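Local coordinates for protein endoglucanase FnCel5A (PDB 3NCO) that probably hydrolyses internal beta-1,4-glycosidic bonds of cellulose, as a family 5 glycoside hydrolase built on a TIM barrel, at residues 203-206 with 210-213; 261-266 with 270-275; 42-47 with 84-89; 57-62 with 138-143. All blocks are in the same frame, centred on the assembly; numbering follows the deposited sequence.

Contact 1: 203-206 with 210-213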
# COMPACT_ATOMS: atom_id res chain seq x y z
N HIS A 203 7.59 -1.56 0.32
CA HIS A 203 7.45 -0.60 -0.75
C HIS A 203 8.78 -0.42 -1.43
O HIS A 203 9.82 -0.53 -0.78
CB HIS A 203 7.02 0.73 -0.19
CG HIS A 203 5.68 0.67 0.46
ND1 HIS A 203 5.14 1.74 1.13
CD2 HIS A 203 4.77 -0.33 0.51
CE1 HIS A 203 3.93 1.40 1.57
NE2 HIS A 203 3.69 0.15 1.21
N TYR A 204 8.75 -0.17 -2.74
CA TYR A 204 9.97 -0.13 -3.51
C TYR A 204 10.08 1.13 -4.34
O TYR A 204 9.29 1.34 -5.26
CB TYR A 204 10.16 -1.36 -4.42
CG TYR A 204 11.62 -1.50 -4.85
CD1 TYR A 204 12.60 -1.91 -3.94
CD2 TYR A 204 12.00 -1.24 -6.18
CE1 TYR A 204 13.94 -2.01 -4.37
CE2 TYR A 204 13.30 -1.34 -6.61
CZ TYR A 204 14.26 -1.73 -5.70
OH TYR A 204 15.55 -1.87 -6.10
N TYR A 205 11.11 1.92 -4.02
CA TYR A 205 11.40 3.16 -4.73
C TYR A 205 12.91 3.37 -5.01
O TYR A 205 13.35 4.50 -5.24
CB TYR A 205 10.92 4.32 -3.87
CG TYR A 205 9.41 4.40 -3.79
CD1 TYR A 205 8.66 4.86 -4.86
CD2 TYR A 205 8.72 4.05 -2.58
CE1 TYR A 205 7.30 4.99 -4.79
CE2 TYR A 205 7.33 4.19 -2.51
CZ TYR A 205 6.62 4.66 -3.60
OH TYR A 205 5.26 4.83 -3.54
N GLU A 206 13.68 2.28 -5.02
CA GLU A 206 15.10 2.39 -5.37
C GLU A 206 15.30 2.37 -6.86
O GLU A 206 14.59 1.64 -7.57
CB GLU A 206 15.88 1.24 -4.76
CG GLU A 206 15.64 1.21 -3.23
CD GLU A 206 15.93 2.56 -2.60
OE1 GLU A 206 16.94 3.22 -2.94
OE2 GLU A 206 15.13 3.04 -1.78
N PHE A 210 16.45 8.33 -8.27
CA PHE A 210 15.75 8.23 -9.54
C PHE A 210 14.24 8.41 -9.38
O PHE A 210 13.62 9.24 -10.06
CB PHE A 210 16.04 6.93 -10.30
CG PHE A 210 15.14 6.75 -11.50
CD1 PHE A 210 15.31 7.55 -12.64
CD2 PHE A 210 14.07 5.87 -11.47
CE1 PHE A 210 14.44 7.44 -13.72
CE2 PHE A 210 13.18 5.76 -12.54
CZ PHE A 210 13.37 6.54 -13.67
N THR A 211 13.62 7.64 -8.47
CA THR A 211 12.16 7.65 -8.42
C THR A 211 11.63 8.94 -7.79
O THR A 211 10.46 9.30 -7.99
CB THR A 211 11.61 6.48 -7.58
OG1 THR A 211 12.05 6.64 -6.21
CG2 THR A 211 12.04 5.09 -8.20
N HIS A 212 12.48 9.64 -7.01
CA HIS A 212 12.00 10.86 -6.34
C HIS A 212 12.74 12.10 -6.79
O HIS A 212 12.66 13.13 -6.12
CB HIS A 212 12.05 10.73 -4.80
CG HIS A 212 11.06 9.78 -4.27
ND1 HIS A 212 10.03 10.15 -3.41
CD2 HIS A 212 10.88 8.46 -4.53
CE1 HIS A 212 9.28 9.09 -3.16
NE2 HIS A 212 9.77 8.05 -3.82
N GLN A 213 13.42 12.04 -7.95
CA GLN A 213 14.09 13.26 -8.45
C GLN A 213 13.05 14.35 -8.67
O GLN A 213 11.92 14.10 -9.16
CB GLN A 213 14.85 12.97 -9.73
CG GLN A 213 13.96 12.58 -10.89
CD GLN A 213 14.79 12.10 -12.06
OE1 GLN A 213 15.43 12.90 -12.74
NE2 GLN A 213 14.84 10.77 -12.26

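Contact 2: 261-266 with 270-275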
# COMPACT_ATOMS: atom_id res chain seq x y z
N PHE A 261 4.93 0.94 -5.59
CA PHE A 261 6.12 1.15 -6.42
C PHE A 261 5.83 2.17 -7.51
O PHE A 261 4.75 2.16 -8.09
CB PHE A 261 6.70 -0.17 -7.01
CG PHE A 261 5.95 -0.74 -8.20
CD1 PHE A 261 4.76 -1.42 -8.02
CD2 PHE A 261 6.50 -0.67 -9.48
CE1 PHE A 261 4.06 -1.99 -9.13
CE2 PHE A 261 5.86 -1.20 -10.55
CZ PHE A 261 4.65 -1.87 -10.42
N GLY A 262 6.77 3.09 -7.77
CA GLY A 262 6.49 4.06 -8.86
C GLY A 262 7.59 5.10 -8.98
O GLY A 262 8.36 5.29 -8.05
N ALA A 263 7.65 5.76 -10.14
CA ALA A 263 8.63 6.82 -10.37
C ALA A 263 7.89 8.13 -10.65
O ALA A 263 6.98 8.18 -11.49
CB ALA A 263 9.55 6.47 -11.54
N TYR A 264 8.31 9.19 -9.95
CA TYR A 264 7.68 10.50 -10.08
C TYR A 264 7.80 11.04 -11.50
O TYR A 264 8.81 10.81 -12.18
CB TYR A 264 8.41 11.44 -9.11
CG TYR A 264 7.82 12.82 -8.95
CD1 TYR A 264 6.45 12.99 -8.74
CD2 TYR A 264 8.64 13.95 -8.90
CE1 TYR A 264 5.89 14.28 -8.57
CE2 TYR A 264 8.10 15.21 -8.73
CZ TYR A 264 6.72 15.36 -8.58
OH TYR A 264 6.20 16.61 -8.37
N SER A 265 6.82 11.85 -11.91
CA SER A 265 6.76 12.37 -13.30
C SER A 265 7.86 13.36 -13.68
O SER A 265 8.01 13.67 -14.87
CB SER A 265 5.39 12.99 -13.59
OG SER A 265 5.16 14.05 -12.66
N LYS A 266 8.64 13.84 -12.73
CA LYS A 266 9.81 14.65 -13.12
C LYS A 266 11.00 13.84 -13.70
O LYS A 266 11.90 14.42 -14.32
CB LYS A 266 10.23 15.62 -12.00
CG LYS A 266 9.17 16.69 -11.73
CD LYS A 266 9.80 17.79 -10.87
CE LYS A 266 8.80 18.87 -10.43
NZ LYS A 266 9.44 19.76 -9.39
N GLU A 270 10.84 7.65 -20.66
CA GLU A 270 11.40 6.33 -21.05
C GLU A 270 12.02 5.63 -19.85
O GLU A 270 11.76 4.44 -19.64
CB GLU A 270 12.34 6.34 -22.26
CG GLU A 270 12.70 4.85 -22.68
CD GLU A 270 12.96 4.61 -24.17
OE1 GLU A 270 13.09 3.40 -24.58
OE2 GLU A 270 13.04 5.61 -24.93
N SER A 271 12.80 6.38 -19.06
CA SER A 271 13.29 5.81 -17.78
C SER A 271 12.17 5.27 -16.88
O SER A 271 12.27 4.17 -16.36
CB SER A 271 14.17 6.78 -16.99
OG SER A 271 15.35 7.11 -17.70
N ARG A 272 11.09 6.03 -16.73
CA ARG A 272 9.97 5.61 -15.89
C ARG A 272 9.39 4.29 -16.39
O ARG A 272 9.08 3.36 -15.60
CB ARG A 272 8.89 6.69 -15.89
CG ARG A 272 9.29 7.89 -15.10
CD ARG A 272 8.26 8.97 -15.17
NE ARG A 272 7.14 8.66 -14.29
CZ ARG A 272 5.89 9.08 -14.48
NH1 ARG A 272 5.58 9.85 -15.51
NH2 ARG A 272 4.94 8.74 -13.58
N VAL A 273 9.25 4.22 -17.72
CA VAL A 273 8.63 3.08 -18.37
C VAL A 273 9.49 1.82 -18.17
O VAL A 273 8.95 0.75 -17.80
CB VAL A 273 8.43 3.40 -19.88
CG1 VAL A 273 8.22 2.10 -20.68
CG2 VAL A 273 7.25 4.34 -20.06
N LYS A 274 10.81 1.97 -18.40
CA LYS A 274 11.76 0.85 -18.20
C LYS A 274 11.84 0.40 -16.72
O LYS A 274 11.85 -0.81 -16.44
CB LYS A 274 13.13 1.23 -18.69
CG LYS A 274 13.24 1.25 -20.20
CD LYS A 274 14.70 1.52 -20.64
CE LYS A 274 14.81 1.88 -22.12
NZ LYS A 274 14.04 0.93 -22.97
N TRP A 275 11.96 1.36 -15.80
CA TRP A 275 12.06 1.04 -14.36
C TRP A 275 10.79 0.33 -13.91
O TRP A 275 10.86 -0.70 -13.24
CB TRP A 275 12.31 2.33 -13.55
CG TRP A 275 12.52 2.09 -12.07
CD1 TRP A 275 13.73 1.90 -11.42
CD2 TRP A 275 11.50 2.07 -11.05
NE1 TRP A 275 13.50 1.73 -10.06
CE2 TRP A 275 12.16 1.82 -9.82
CE3 TRP A 275 10.10 2.21 -11.07
CZ2 TRP A 275 11.45 1.70 -8.61
CZ3 TRP A 275 9.39 2.10 -9.85
CH2 TRP A 275 10.09 1.83 -8.66
O HOH W 1 7.46 11.44 -17.05

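Contact 3: 42-47 with 84-89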
# COMPACT_ATOMS: atom_id res chain seq x y z
N ILE A 42 -12.19 10.73 -4.94
CA ILE A 42 -12.52 9.44 -5.58
C ILE A 42 -13.93 9.44 -6.19
O ILE A 42 -14.93 9.56 -5.50
CB ILE A 42 -12.33 8.25 -4.60
CG1 ILE A 42 -10.88 8.26 -4.04
CG2 ILE A 42 -12.68 6.90 -5.34
CD1 ILE A 42 -10.61 7.32 -2.93
N GLU A 43 -13.96 9.31 -7.50
CA GLU A 43 -15.21 9.20 -8.25
C GLU A 43 -15.57 7.74 -8.35
O GLU A 43 -14.71 6.88 -8.51
CB GLU A 43 -15.06 9.84 -9.68
CG GLU A 43 -14.69 11.37 -9.61
CD GLU A 43 -14.44 12.09 -11.02
OE1 GLU A 43 -14.93 11.55 -12.08
OE2 GLU A 43 -13.79 13.23 -11.08
N ASP A 44 -16.88 7.44 -8.28
CA ASP A 44 -17.30 6.03 -8.39
C ASP A 44 -16.81 5.44 -9.69
O ASP A 44 -16.50 4.23 -9.75
CB ASP A 44 -18.83 5.96 -8.37
CG ASP A 44 -19.43 6.20 -6.99
OD1 ASP A 44 -18.67 6.49 -6.03
OD2 ASP A 44 -20.70 6.09 -6.89
N GLU A 45 -16.80 6.24 -10.76
CA GLU A 45 -16.39 5.75 -12.11
C GLU A 45 -14.93 5.25 -12.11
O GLU A 45 -14.56 4.44 -12.92
CB GLU A 45 -16.56 6.80 -13.21
CG GLU A 45 -15.54 7.97 -13.04
CD GLU A 45 -15.73 9.16 -13.97
OE1 GLU A 45 -15.00 9.27 -15.01
OE2 GLU A 45 -16.62 10.02 -13.66
N TYR A 46 -14.10 5.75 -11.19
CA TYR A 46 -12.69 5.35 -11.17
C TYR A 46 -12.54 3.84 -11.05
O TYR A 46 -11.63 3.25 -11.67
CB TYR A 46 -11.96 5.99 -10.00
CG TYR A 46 -11.66 7.48 -10.16
CD1 TYR A 46 -11.90 8.15 -11.36
CD2 TYR A 46 -11.06 8.17 -9.12
CE1 TYR A 46 -11.59 9.53 -11.49
CE2 TYR A 46 -10.73 9.51 -9.23
CZ TYR A 46 -10.96 10.17 -10.42
OH TYR A 46 -10.65 11.53 -10.52
N PHE A 47 -13.42 3.23 -10.26
CA PHE A 47 -13.29 1.75 -10.04
C PHE A 47 -13.67 0.93 -11.28
O PHE A 47 -13.03 -0.13 -11.56
CB PHE A 47 -14.02 1.32 -8.78
CG PHE A 47 -13.50 1.99 -7.56
CD1 PHE A 47 -12.21 1.71 -7.10
CD2 PHE A 47 -14.27 2.91 -6.88
CE1 PHE A 47 -11.69 2.36 -5.95
CE2 PHE A 47 -13.78 3.58 -5.74
CZ PHE A 47 -12.50 3.29 -5.27
N VAL A 84 -16.05 5.94 3.56
CA VAL A 84 -15.16 4.80 3.27
C VAL A 84 -15.99 3.55 2.86
O VAL A 84 -15.63 2.81 1.92
CB VAL A 84 -14.15 4.55 4.43
CG1 VAL A 84 -13.24 3.37 4.12
CG2 VAL A 84 -13.27 5.76 4.63
N LYS A 85 -17.08 3.32 3.59
CA LYS A 85 -17.96 2.17 3.27
C LYS A 85 -18.50 2.31 1.87
O LYS A 85 -18.61 1.32 1.12
CB LYS A 85 -19.13 2.03 4.24
CG LYS A 85 -18.74 1.45 5.57
CD LYS A 85 -19.80 1.61 6.65
CE LYS A 85 -20.85 0.50 6.63
NZ LYS A 85 -21.65 0.60 7.91
N HIS A 86 -18.90 3.52 1.51
CA HIS A 86 -19.37 3.74 0.14
C HIS A 86 -18.28 3.40 -0.89
O HIS A 86 -18.51 2.70 -1.88
CB HIS A 86 -19.86 5.16 -0.08
CG HIS A 86 -20.11 5.47 -1.52
ND1 HIS A 86 -21.24 5.05 -2.19
CD2 HIS A 86 -19.33 6.09 -2.44
CE1 HIS A 86 -21.17 5.44 -3.45
NE2 HIS A 86 -20.02 6.08 -3.63
N VAL A 87 -17.06 3.87 -0.62
CA VAL A 87 -15.98 3.68 -1.58
C VAL A 87 -15.59 2.19 -1.70
O VAL A 87 -15.27 1.68 -2.78
CB VAL A 87 -14.77 4.55 -1.13
CG1 VAL A 87 -13.52 4.12 -1.78
CG2 VAL A 87 -15.06 6.00 -1.42
N VAL A 88 -15.54 1.50 -0.58
CA VAL A 88 -15.30 0.03 -0.61
C VAL A 88 -16.41 -0.69 -1.35
O VAL A 88 -16.10 -1.59 -2.16
CB VAL A 88 -15.42 -0.54 0.77
CG1 VAL A 88 -15.30 -2.06 0.72
CG2 VAL A 88 -14.25 -0.00 1.57
N ASP A 89 -17.66 -0.29 -1.11
CA ASP A 89 -18.82 -0.90 -1.77
C ASP A 89 -18.69 -0.81 -3.29
O ASP A 89 -18.88 -1.80 -4.01
CB ASP A 89 -20.12 -0.22 -1.36
CG ASP A 89 -20.58 -0.58 0.04
OD1 ASP A 89 -20.08 -1.56 0.61
OD2 ASP A 89 -21.50 0.14 0.52

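Contact 4: 57-62 with 138-143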
# COMPACT_ATOMS: atom_id res chain seq x y z
N SER A 57 -6.95 -5.32 -8.28
CA SER A 57 -7.19 -4.86 -6.91
C SER A 57 -6.84 -3.38 -6.77
O SER A 57 -6.15 -2.81 -7.63
CB SER A 57 -6.34 -5.69 -5.94
OG SER A 57 -4.97 -5.43 -6.19
N VAL A 58 -7.37 -2.79 -5.71
CA VAL A 58 -7.08 -1.40 -5.42
C VAL A 58 -6.71 -1.27 -3.96
O VAL A 58 -7.33 -1.89 -3.09
CB VAL A 58 -8.35 -0.49 -5.73
CG1 VAL A 58 -9.61 -0.93 -5.01
CG2 VAL A 58 -8.05 0.98 -5.63
N ARG A 59 -5.67 -0.47 -3.70
CA ARG A 59 -5.25 -0.22 -2.34
C ARG A 59 -5.66 1.23 -2.02
O ARG A 59 -5.32 2.12 -2.78
CB ARG A 59 -3.71 -0.36 -2.22
CG ARG A 59 -3.22 0.08 -0.85
CD ARG A 59 -1.78 -0.41 -0.63
NE ARG A 59 -1.19 -0.08 0.67
CZ ARG A 59 -0.40 0.97 0.92
NH1 ARG A 59 -0.16 1.89 -0.01
NH2 ARG A 59 0.13 1.08 2.16
N ILE A 60 -6.38 1.42 -0.90
CA ILE A 60 -6.99 2.73 -0.56
C ILE A 60 -6.35 3.27 0.77
O ILE A 60 -6.74 2.86 1.85
CB ILE A 60 -8.55 2.61 -0.37
CG1 ILE A 60 -9.20 1.89 -1.57
CG2 ILE A 60 -9.20 3.97 -0.20
CD1 ILE A 60 -10.76 1.71 -1.40
N PRO A 61 -5.41 4.22 0.66
CA PRO A 61 -4.84 4.96 1.77
C PRO A 61 -5.96 5.77 2.49
O PRO A 61 -6.76 6.43 1.82
CB PRO A 61 -3.80 5.85 1.08
CG PRO A 61 -3.38 5.04 -0.26
CD PRO A 61 -4.76 4.51 -0.66
N ILE A 62 -6.03 5.65 3.82
CA ILE A 62 -7.06 6.35 4.61
C ILE A 62 -6.51 6.97 5.90
O ILE A 62 -5.95 6.27 6.73
CB ILE A 62 -8.23 5.36 4.97
CG1 ILE A 62 -8.75 4.65 3.71
CG2 ILE A 62 -9.33 6.06 5.78
CD1 ILE A 62 -9.76 3.50 4.00
N PHE A 138 -9.50 -6.75 2.23
CA PHE A 138 -8.35 -7.00 3.13
C PHE A 138 -8.08 -5.78 4.01
O PHE A 138 -8.30 -4.64 3.54
CB PHE A 138 -7.06 -7.24 2.31
CG PHE A 138 -7.08 -8.46 1.43
CD1 PHE A 138 -8.13 -9.34 1.43
CD2 PHE A 138 -5.97 -8.74 0.64
CE1 PHE A 138 -8.14 -10.45 0.53
CE2 PHE A 138 -5.95 -9.85 -0.21
CZ PHE A 138 -7.05 -10.70 -0.29
N PHE A 139 -7.60 -5.99 5.25
CA PHE A 139 -7.20 -4.85 6.09
C PHE A 139 -5.69 -4.69 6.06
O PHE A 139 -4.97 -5.66 5.79
CB PHE A 139 -7.57 -5.12 7.55
CG PHE A 139 -9.05 -5.19 7.80
CD1 PHE A 139 -9.92 -4.67 6.84
CD2 PHE A 139 -9.57 -5.72 9.01
CE1 PHE A 139 -11.28 -4.71 7.00
CE2 PHE A 139 -10.96 -5.75 9.23
CZ PHE A 139 -11.83 -5.22 8.24
N GLU A 140 -5.19 -3.48 6.33
CA GLU A 140 -3.75 -3.23 6.36
C GLU A 140 -3.46 -2.29 7.52
O GLU A 140 -3.77 -1.11 7.41
CB GLU A 140 -3.32 -2.60 5.04
CG GLU A 140 -1.80 -2.29 5.07
CD GLU A 140 -1.25 -1.65 3.80
OE1 GLU A 140 -2.05 -1.36 2.90
OE2 GLU A 140 -0.04 -1.44 3.73
N ILE A 141 -2.93 -2.81 8.63
CA ILE A 141 -2.89 -2.08 9.90
C ILE A 141 -2.33 -0.66 9.82
O ILE A 141 -2.98 0.29 10.28
CB ILE A 141 -2.10 -2.86 10.95
CG1 ILE A 141 -2.94 -4.09 11.29
CG2 ILE A 141 -1.97 -2.04 12.27
CD1 ILE A 141 -2.16 -5.15 12.12
N PHE A 142 -1.15 -0.52 9.20
CA PHE A 142 -0.54 0.81 9.10
C PHE A 142 0.44 0.90 7.94
O PHE A 142 1.22 -0.02 7.70
CB PHE A 142 0.12 1.24 10.42
CG PHE A 142 0.46 2.69 10.47
CD1 PHE A 142 -0.54 3.69 10.37
CD2 PHE A 142 1.79 3.08 10.55
CE1 PHE A 142 -0.19 5.05 10.37
CE2 PHE A 142 2.15 4.42 10.60
CZ PHE A 142 1.18 5.41 10.50
N ASN A 143 0.42 2.05 7.28
CA ASN A 143 1.34 2.32 6.17
C ASN A 143 2.69 2.80 6.68
O ASN A 143 2.79 3.78 7.41
CB ASN A 143 0.71 3.44 5.35
CG ASN A 143 1.57 3.87 4.19
OD1 ASN A 143 2.09 5.00 4.16
ND2 ASN A 143 1.76 2.99 3.31

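Contact 1: 203-206 with 210-213
Tyr205 and Thr211 lie nearest each other across the turn, their CA atoms 5.9 Å apart, where the chain leaves barrel strand 198-204 and turns back through the short helix 208-211. The hydroxyl of Thr211 closes the turn: OG1 donates to the carbonyl O of Tyr205 at 2.7 Å, from a position tilted 19° off the carbonyl plane. With chi1 at 64°, OG1 is held between the backbone N and C of Thr211, which turns the hydroxyl to that carbonyl. Threonine suits the place because, while its hydroxyl makes this bond, its methyl CG2 lies beside the carbonyl, 3.3 Å from Tyr205 O, and also touches Trp275. The imidazole of His212, just past the helix end, points its edge at a face of the Tyr205 ring in a T-shaped stack, with centroids 5.1 Å apart and planes at 84°. At the far end of the ring the hydroxyl is hydrogen-bonded to Glu260 OE1; Tyr205 is thus held at its hydroxyl and covered on one face by His212. The contact belongs to the loop above the C-terminal end of a TIM-barrel strand, the end at which family 5 glycosidases place their active-site cleft.

Contact 2: 261-266 with 270-275
Arg272 and Ala263 supply the polar core of this contact between the loop that follows strand 256-261 and the first turns of helix 269-285. Two guanidinium nitrogens grip one carbonyl oxygen side-on: Arg272 NE lies 2.8 Å from Ala263 O, and Arg272 NH2 lies 3.0 Å from that same Ala263 O. The two do not approach alike. NE comes in well above the carbonyl plane, 51° out of it, whereas NH2 sits nearly on the line of the C=O bond. A bend at chi3 (78°) swings the guanidinium round to bring this NE-NH2 edge against the loop. The third nitrogen is served by water 1, which accepts from Arg272 NH1 at 2.9 Å and donates to Ser265 O.

Van der Waals packing surrounds these bonds. The CA of Ser265 rests 3.5 Å above the guanidinium plane of Arg272, over its centre, and Ala263 CB touches Arg272 CG at 3.8 Å, a small methyl fitting the aliphatic part of the arginine. One turn on, Trp275 brings the benzo edge of its indole against the Gly262 backbone: Trp275 CZ3 stands 3.5 Å from Gly262 N and 4.0 Å from Phe261 CD2. Its NE1 is taken by the carbonyl of Glu206.

The arginine thus holds the loop through one main-chain oxygen directly and a second through water, using no carboxylate from these segments; the doubled bond restricts rotation of the guanidinium, and its positive charge would probably polarise the Ala263 carbonyl.

Contact 3: 42-47 with 84-89
His86 NE2 donates to Asp44 OD1 at 2.8 Å, the hydrogen bond that joins helix 78-93 to the first turn of helix 44-53. At 153° it is moderately straight, and the proton reaches the oxygen on its syn side. The flat groups are not coplanar: carboxylate and imidazole planes are turned 33° from each other. The two side chains meet at about a right angle. His86 has CG opposite its backbone N (chi1 170°), which carries the ring outward from its helix to the aspartate. Aspartate suits its place because its short carboxylate reaches the imidazole of the neighbouring helix, and its negative charge may favour the protonated form of the histidine. This pair lies at the outer margin of the contact.

Deeper in, the packing is apolar. Val87 sends CG1 to the end of the Phe47 ring, 3.7 Å from CZ, meeting it obliquely, while Ile42 CD1 makes a looser approach of 4.5 Å to the same Val87 CG1. A beta-branched valine offers a compact methyl between the broad aromatic and the isoleucine tip. Both Phe47 and Val87 also lean on barrel strand 57-60, through Val58 and Ile60. Ile42 O is held by Arg83, which ties the residues just before helix 44-53 to helix 78-93 as well.

Two successive helices packed side by side over the strand that lies between them in the chain are the architecture of the TIM barrel's outer layer; here a His-carboxylate hydrogen bond joins them at their outer margin.

Contact 4: 57-62 with 138-143
Arg59 and Glu140 meet inside the barrel as two extended chains crossing at about a right angle. The arginine has CG opposite its backbone N and runs straight from CG to NE, and chi4 near -96° turns its guanidinium across the line of the chain. Glu140 is equally stretched, its own CG likewise opposite N, carrying the carboxylate up to that guanidinium. The grip is side-on and two-pronged: Arg59 NE donates to Glu140 OE1 at 2.7 Å, and Arg59 NH2 to Glu140 OE2 at 3.0 Å. OE1 offers its syn lone pair, while NH2 approaches OE2 from 33° out of the carboxylate plane; the planes themselves stand 46° apart.

Strands 57-60 and 137-140 are second and fourth in the eight-stranded parallel TIM barrel, so this salt bridge spans the strand between them near the C-terminal ends that family 5 enzymes use for catalysis. The closest backbone approach across the segments is 9.2 Å, Arg59 CA to Phe138 CA, a gap that two long side chains bridge.

Asn143 also leans in, its ND2 weakly hydrogen-bonded to Glu260 OE2. Arg59 NH1 is taken by that same Glu260 OE2 and by Asn25 OD1.

In the fold
Contacts 1 and 2 form one patch, their centres 9 Å apart: Glu206 O meets Trp275 NE1 at 2.7 Å and Thr211 O meets Tyr264 N at 2.9 Å, both probable hydrogen bonds. Contacts 3 and 4 lie with centres 14 Å apart and touch directly, Val87 CG1 3.7 Å from Ile60 CD1. Glu260, near the C-terminal end of strand 256-261, links contacts 1 and 4, taking Tyr205 on one oxygen and Arg59 on the other; its place is consistent with the family 5 active site. His203 CE1 also packs 3.2 Å from Asn143 ND2. Contact 3 is remote from the Glu260-linked contact 1, their nearest atoms about 16 Å apart and their centres 28 Å.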